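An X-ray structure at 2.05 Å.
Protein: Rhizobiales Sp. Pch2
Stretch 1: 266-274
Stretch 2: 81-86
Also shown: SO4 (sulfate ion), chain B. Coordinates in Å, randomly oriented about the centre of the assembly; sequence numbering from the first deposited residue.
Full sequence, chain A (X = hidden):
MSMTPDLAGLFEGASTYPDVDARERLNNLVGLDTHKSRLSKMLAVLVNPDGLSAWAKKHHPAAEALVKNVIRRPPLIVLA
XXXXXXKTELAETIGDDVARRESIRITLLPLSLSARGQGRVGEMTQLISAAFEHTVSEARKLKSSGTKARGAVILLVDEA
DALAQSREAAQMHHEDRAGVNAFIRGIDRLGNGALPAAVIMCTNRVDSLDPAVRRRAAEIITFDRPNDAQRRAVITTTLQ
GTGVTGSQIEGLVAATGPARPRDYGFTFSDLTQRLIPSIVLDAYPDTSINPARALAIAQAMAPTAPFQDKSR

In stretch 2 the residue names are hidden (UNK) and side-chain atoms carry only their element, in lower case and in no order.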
# COMPACT_ATOMS: atom_id res chain seq x y z
N PHE A 266 -6.23 21.22 -14.04
CA PHE A 266 -7.55 20.62 -14.17
C PHE A 266 -7.51 19.44 -15.14
O PHE A 266 -6.77 19.43 -16.13
CB PHE A 266 -8.57 21.64 -14.69
CG PHE A 266 -9.10 22.59 -13.65
CD1 PHE A 266 -8.28 23.13 -12.69
CD2 PHE A 266 -10.44 22.98 -13.68
CE1 PHE A 266 -8.78 24.03 -11.75
CE2 PHE A 266 -10.94 23.86 -12.75
CZ PHE A 266 -10.11 24.39 -11.78
N THR A 267 -8.33 18.43 -14.85
CA THR A 267 -8.63 17.42 -15.85
C THR A 267 -9.65 17.98 -16.85
O THR A 267 -10.17 19.09 -16.69
CB THR A 267 -9.18 16.15 -15.20
OG1 THR A 267 -10.46 16.41 -14.61
CG2 THR A 267 -8.24 15.63 -14.09
N PHE A 268 -9.91 17.20 -17.90
CA PHE A 268 -10.99 17.53 -18.83
C PHE A 268 -12.33 17.51 -18.11
O PHE A 268 -13.20 18.37 -18.35
CB PHE A 268 -11.01 16.53 -20.00
CG PHE A 268 -9.99 16.82 -21.10
CD1 PHE A 268 -10.15 17.90 -21.95
CD2 PHE A 268 -8.91 15.97 -21.30
CE1 PHE A 268 -9.22 18.15 -22.98
CE2 PHE A 268 -7.97 16.21 -22.34
CZ PHE A 268 -8.14 17.31 -23.17
N SER A 269 -12.53 16.53 -17.23
CA SER A 269 -13.72 16.48 -16.38
C SER A 269 -13.86 17.73 -15.51
O SER A 269 -14.95 18.29 -15.39
CB SER A 269 -13.66 15.24 -15.49
OG SER A 269 -14.82 15.18 -14.70
N ASP A 270 -12.77 18.15 -14.85
CA ASP A 270 -12.83 19.38 -14.06
C ASP A 270 -13.31 20.57 -14.89
O ASP A 270 -14.00 21.45 -14.38
CB ASP A 270 -11.47 19.68 -13.44
CG ASP A 270 -11.03 18.62 -12.41
OD1 ASP A 270 -11.90 17.89 -11.88
OD2 ASP A 270 -9.81 18.55 -12.11
N LEU A 271 -12.98 20.60 -16.19
CA LEU A 271 -13.46 21.72 -16.99
C LEU A 271 -14.94 21.55 -17.35
O LEU A 271 -15.73 22.49 -17.22
CB LEU A 271 -12.62 21.88 -18.26
CG LEU A 271 -11.16 22.31 -18.06
CD1 LEU A 271 -10.36 22.19 -19.35
CD2 LEU A 271 -11.09 23.74 -17.51
N THR A 272 -15.32 20.36 -17.82
CA THR A 272 -16.63 20.20 -18.44
C THR A 272 -17.73 19.89 -17.43
O THR A 272 -18.87 20.32 -17.62
CB THR A 272 -16.60 19.10 -19.51
OG1 THR A 272 -16.20 17.84 -18.93
CG2 THR A 272 -15.63 19.45 -20.65
N GLN A 273 -17.41 19.16 -16.36
CA GLN A 273 -18.41 18.76 -15.38
C GLN A 273 -18.41 19.60 -14.11
O GLN A 273 -19.33 19.45 -13.29
CB GLN A 273 -18.22 17.28 -15.02
CG GLN A 273 -18.41 16.31 -16.23
CD GLN A 273 -18.18 14.86 -15.83
OE1 GLN A 273 -17.04 14.42 -15.74
NE2 GLN A 273 -19.25 14.14 -15.54
N ARG A 274 -17.41 20.45 -13.90
CA ARG A 274 -17.41 21.33 -12.72
C ARG A 274 -17.33 22.80 -13.10
O ARG A 274 -18.27 23.55 -12.82
CB ARG A 274 -16.27 20.96 -11.76
CG ARG A 274 -16.29 19.50 -11.28
CD ARG A 274 -15.00 19.10 -10.55
NE ARG A 274 -14.77 19.86 -9.32
CZ ARG A 274 -13.57 20.09 -8.80
NH1 ARG A 274 -12.48 19.62 -9.40
NH2 ARG A 274 -13.46 20.79 -7.67
N UNK A 81 -6.92 6.91 -20.23
CA UNK A 81 -6.72 8.12 -19.47
C UNK A 81 -7.89 8.44 -18.55
O UNK A 81 -8.75 7.60 -18.30
N UNK A 82 -7.88 9.68 -18.06
CA UNK A 82 -8.78 10.14 -17.02
C UNK A 82 -10.25 9.87 -17.34
O UNK A 82 -10.70 10.03 -18.48
c UNK A 82 -7.14 11.98 -16.38
o UNK A 82 -6.47 11.10 -15.80
o UNK A 82 -6.68 13.12 -16.64
c UNK A 82 -8.57 11.65 -16.79
N UNK A 83 -10.98 9.47 -16.31
CA UNK A 83 -12.42 9.30 -16.42
C UNK A 83 -13.08 10.64 -16.70
O UNK A 83 -12.68 11.68 -16.15
c UNK A 83 -14.47 8.51 -15.19
c UNK A 83 -12.95 8.66 -15.13
c UNK A 83 -12.27 7.32 -14.88
N UNK A 84 -14.11 10.62 -17.54
CA UNK A 84 -14.84 11.83 -17.82
C UNK A 84 -14.17 12.76 -18.81
O UNK A 84 -14.55 13.93 -18.89
N UNK A 85 -13.15 12.29 -19.51
CA UNK A 85 -12.49 13.06 -20.55
C UNK A 85 -13.27 13.07 -21.86
O UNK A 85 -12.94 13.88 -22.74
c UNK A 85 -11.09 12.52 -20.81
o UNK A 85 -10.33 12.49 -19.63
N UNK A 86 -14.27 12.21 -22.03
CA UNK A 86 -14.95 12.06 -23.31
C UNK A 86 -14.47 10.91 -24.17
O UNK A 86 -14.85 10.83 -25.35
S SO4 B . -14.70 8.97 -20.35
O1 SO4 B . -14.74 8.38 -19.01
O2 SO4 B . -15.12 7.93 -21.28
O3 SO4 B . -15.64 10.10 -20.42
O4 SO4 B . -13.37 9.50 -20.63
O HOH W 1 -8.04 15.01 -18.15
O HOH W 2 -14.75 16.08 -20.35

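Position 81 has no atom beyond the backbone, and nothing of the helix-bearing stretch lies near it. Its phi of 146° and psi of -166° would jam a CB against the carbonyl oxygen of the preceding residue, so the conformation itself calls for glycine: Gly 81.

Position 82 carries two carbons, and one of its oxygens lies 3.9 Å from CG2 of Thr 267. The second carbon, bonded directly to CB, carries both oxygens; glutamate would need one more carbon, and two oxygens and no nitrogen make it aspartate, not asparagine. In Asp 82 the CA-to-CB bond points toward stretch 1. The acid suits the place because a water bridges it to the helix start: water 1 donates to Asp 82 OD2 (2.8 Å) and accepts from Phe 268 N (2.9 Å).

At position 83 a single carbon carries two more. No side-chain atom comes into contact with stretch 1; it is the backbone that does, with the O of 83 lying 3.8 Å from Ser 269 CB. The beta-branched hydrocarbon is Val 83, whose CA-to-CB bond points sideways.

Position 84 again lacks a side chain, and its O reaches 3.7 Å from Ser 269 CA. Its phi of 79° favours glycine, and the neighbours reinforce the choice: an ideal CB would lie 2.8 Å from OE1 of Gln 273, a clash, and 3.2 Å from OG of Ser 269. Gly 84 thus lets the loop approach the helix.

Position 85 has one carbon followed by one oxygen, and its CB lies 4.1 Å from Phe 268 CB, where a small side chain fits. The pattern is that of serine. The OG of Ser 85 donates to Asp 82 O at 2.7 Å, tying together the ends of the type II turn that runs between these residues, where the backbone bond from Ser 85 N to Asp 82 O is weak at 3.5 Å.

Position 86 has no side chain and touches nothing on stretch 1. At phi 98° and psi 12°, a CB would be jammed against the preceding carbonyl oxygen; Gly 86 avoids this and occupies the N-cap position of a helix.

The contact works by close packing and water, without a direct hydrogen bond between the stretches. Besides water 1, water 2 donates to Gly 84 O (2.6 Å) and hydrogen-bonds Thr 272 OG1 (2.7 Å). The loop also binds a sulfate: Gly 84 N donates to its O1 at 2.8 Å and Gly 86 N to its O3 at 3.0 Å.

Stretch 2 (81-86) GDVGSG
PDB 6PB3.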